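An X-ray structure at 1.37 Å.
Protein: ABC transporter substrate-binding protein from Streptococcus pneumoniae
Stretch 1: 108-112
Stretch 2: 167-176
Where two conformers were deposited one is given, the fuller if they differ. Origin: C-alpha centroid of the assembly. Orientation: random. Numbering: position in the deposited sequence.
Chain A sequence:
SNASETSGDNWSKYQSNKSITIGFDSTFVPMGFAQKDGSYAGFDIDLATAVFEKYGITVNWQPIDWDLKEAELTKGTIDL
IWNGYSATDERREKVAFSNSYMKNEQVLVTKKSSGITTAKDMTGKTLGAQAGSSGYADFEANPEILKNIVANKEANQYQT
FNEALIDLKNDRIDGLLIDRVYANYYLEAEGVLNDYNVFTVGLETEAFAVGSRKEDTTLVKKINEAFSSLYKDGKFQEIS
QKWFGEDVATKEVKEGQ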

# COMPACT_ATOMS: atom_id res chain seq x y z
N LEU A 108 -6.20 9.19 9.96
CA LEU A 108 -7.50 8.78 10.45
C LEU A 108 -8.59 9.30 9.56
O LEU A 108 -8.54 10.44 9.05
CB LEU A 108 -7.75 9.28 11.86
CG LEU A 108 -7.11 8.55 13.03
CD1 LEU A 108 -7.62 9.12 14.34
CD2 LEU A 108 -7.40 7.05 12.94
N VAL A 109 -9.59 8.45 9.38
CA VAL A 109 -10.82 8.82 8.69
C VAL A 109 -11.98 8.65 9.68
O VAL A 109 -12.12 7.60 10.31
CB VAL A 109 -11.06 7.98 7.42
CG1 VAL A 109 -12.36 8.39 6.73
CG2 VAL A 109 -9.90 8.16 6.45
N THR A 110 -12.80 9.70 9.83
CA THR A 110 -13.97 9.67 10.71
C THR A 110 -15.14 10.25 9.93
O THR A 110 -14.96 11.00 8.96
CB THR A 110 -13.76 10.52 11.97
OG1 THR A 110 -13.57 11.89 11.58
CG2 THR A 110 -12.56 10.03 12.77
N LYS A 111 -16.36 9.91 10.31
CA LYS A 111 -17.51 10.61 9.73
C LYS A 111 -17.50 12.07 10.14
O LYS A 111 -17.19 12.40 11.28
CB LYS A 111 -18.82 10.02 10.24
CG LYS A 111 -19.17 8.68 9.69
CD LYS A 111 -20.58 8.32 10.14
CE LYS A 111 -21.16 7.19 9.36
NZ LYS A 111 -22.51 6.82 9.87
N LYS A 112 -17.92 12.96 9.25
CA LYS A 112 -18.03 14.37 9.67
C LYS A 112 -19.02 14.52 10.80
O LYS A 112 -18.86 15.38 11.65
CB LYS A 112 -18.40 15.27 8.50
CG LYS A 112 -17.27 15.45 7.50
CD LYS A 112 -17.54 16.60 6.54
CE LYS A 112 -16.57 16.66 5.39
NZ LYS A 112 -15.17 16.95 5.84
N ASP A 167 -17.76 -0.66 7.73
CA ASP A 167 -18.02 -0.62 9.16
C ASP A 167 -18.01 0.82 9.69
O ASP A 167 -18.85 1.17 10.53
CB ASP A 167 -17.05 -1.51 9.94
CG ASP A 167 -17.49 -2.96 9.99
OD1 ASP A 167 -18.31 -3.38 9.14
OD2 ASP A 167 -17.04 -3.70 10.91
N LEU A 168 -17.10 1.66 9.21
CA LEU A 168 -17.09 3.08 9.57
C LEU A 168 -18.40 3.75 9.13
O LEU A 168 -19.01 4.50 9.91
CB LEU A 168 -15.88 3.76 8.93
CG LEU A 168 -15.68 5.23 9.27
CD1 LEU A 168 -15.28 5.43 10.75
CD2 LEU A 168 -14.68 5.89 8.33
N LYS A 169 -18.83 3.49 7.90
CA LYS A 169 -20.08 4.04 7.35
C LYS A 169 -21.29 3.69 8.22
O LYS A 169 -22.24 4.45 8.31
CB LYS A 169 -20.28 3.50 5.95
CG LYS A 169 -21.52 3.98 5.25
CD LYS A 169 -21.62 3.32 3.88
CE LYS A 169 -22.83 3.74 3.11
NZ LYS A 169 -22.75 3.11 1.76
N ASN A 170 -21.22 2.50 8.84
CA ASN A 170 -22.31 1.98 9.66
C ASN A 170 -22.14 2.18 11.16
O ASN A 170 -22.86 1.57 11.94
CB ASN A 170 -22.52 0.50 9.34
CG ASN A 170 -23.29 0.31 8.07
OD1 ASN A 170 -24.51 0.38 8.07
ND2 ASN A 170 -22.59 0.08 6.97
N ASP A 171 -21.20 3.03 11.56
CA ASP A 171 -20.99 3.42 12.96
C ASP A 171 -20.48 2.26 13.82
O ASP A 171 -20.51 2.35 15.05
CB ASP A 171 -22.27 4.01 13.59
CG ASP A 171 -22.57 5.43 13.16
OD1 ASP A 171 -21.77 6.03 12.40
OD2 ASP A 171 -23.63 5.93 13.60
N ARG A 172 -19.95 1.22 13.20
CA ARG A 172 -19.45 0.08 13.96
C ARG A 172 -18.06 0.38 14.51
O ARG A 172 -17.65 -0.17 15.54
CB ARG A 172 -19.43 -1.18 13.11
CG ARG A 172 -20.80 -1.58 12.60
CD ARG A 172 -20.68 -2.67 11.54
NE ARG A 172 -21.99 -2.97 10.97
CZ ARG A 172 -22.22 -3.23 9.68
NH1 ARG A 172 -21.24 -3.26 8.82
NH2 ARG A 172 -23.44 -3.48 9.29
N ILE A 173 -17.33 1.25 13.81
CA ILE A 173 -16.10 1.87 14.31
C ILE A 173 -16.29 3.37 14.19
O ILE A 173 -17.10 3.83 13.37
CB ILE A 173 -14.81 1.38 13.59
CG1 ILE A 173 -14.88 1.66 12.09
CG2 ILE A 173 -14.62 -0.11 13.86
CD1 ILE A 173 -13.62 1.26 11.32
N ASP A 174 -15.56 4.14 14.98
CA ASP A 174 -15.63 5.60 14.96
C ASP A 174 -14.54 6.25 14.12
O ASP A 174 -14.71 7.37 13.64
CB ASP A 174 -15.53 6.13 16.40
CG ASP A 174 -16.68 5.64 17.25
OD1 ASP A 174 -17.83 5.92 16.85
OD2 ASP A 174 -16.43 4.98 18.29
N GLY A 175 -13.41 5.55 13.98
CA GLY A 175 -12.30 6.05 13.19
C GLY A 175 -11.58 4.87 12.57
O GLY A 175 -11.55 3.79 13.12
N LEU A 176 -10.96 5.12 11.44
CA LEU A 176 -10.20 4.12 10.70
C LEU A 176 -8.81 4.67 10.39
O LEU A 176 -8.67 5.74 9.81
CB LEU A 176 -10.94 3.76 9.40
CG LEU A 176 -10.21 2.81 8.45
CD1 LEU A 176 -9.87 1.48 9.10
CD2 LEU A 176 -11.09 2.60 7.20
O HOH W 1 -17.02 8.34 12.73

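Stretch 1 is a strand through Lys111; stretch 2 leaves a helix after Lys169, turns, and enters a second strand at Gly175. The two strands run antiparallel, and Val109 and Leu176 form a hydrogen-bonded pair with their CA atoms 5.1 Å apart. Val109 N donates to Leu176 O at 2.9 Å, and Leu176 N returns the bond to Val109 O at 3.0 Å. The same two carbonyls also receive CA-H...O contacts from the preceding residues, Leu108 CA to Leu176 O and Gly175 CA to Val109 O, both 3.3 Å. Beyond this pair the strands no longer bond directly: a water accepts from Lys111 N at 3.0 Å and donates to Asp174 O at 2.7 Å, bridging the backbones where stretch 2 comes out of its turn.

That turn is held from within. Asn170 is the first residue to leave helical geometry, and Asp171, with phi/psi of 67/17, reverses the chain. Arg172 N bonds to Asp167 O at 2.9 Å and Asp171 N to Leu168 O at 3.1 Å, while Arg172 NH1 makes a salt bridge to Asp167 OD1, also at 2.9 Å.

Val109 and Leu176 project from the same face of the sheet, and both are buried. Leu168, in the helix, brings its side chain to this apolar cluster: its CD2 lies 3.8 Å from Val109 CG1, and its t, p rotamer carries the branched end closer to the strand than its sideways CA-to-CB bond alone would suggest. Aliphatic residues suit this place, as their side chains pack without leaving polar groups to satisfy. Gly175 lies beside Thr110, whose CG2 is 4.0 Å from Gly175 CA and 3.5 Å from Asp174 O; an ideal CB on Gly175 would fall 3.6 Å from that methyl, so the bare backbone leaves the space less crowded. Thr110 OG1 is hydrogen-bonded elsewhere in the structure.

The polar anchor is Lys111, which has the largest area covered by the other stretch. Its CA-to-CB bond points sideways, but an extended chain, m at chi1 and t thereafter, carries the amine to the end of the helix. There Lys111 NZ donates to Lys169 O at 2.9 Å. Lys111 NZ also forms a salt bridge with Asp171 OD1 at 2.8 Å, and Lys111 CE lies 3.5 Å from Leu168 O. A lysine suits this position because its long aliphatic arm spans the gap and its charged end meets both a carbonyl and a carboxylate. By contrast, the side chain of Lys169 starts away from stretch 1.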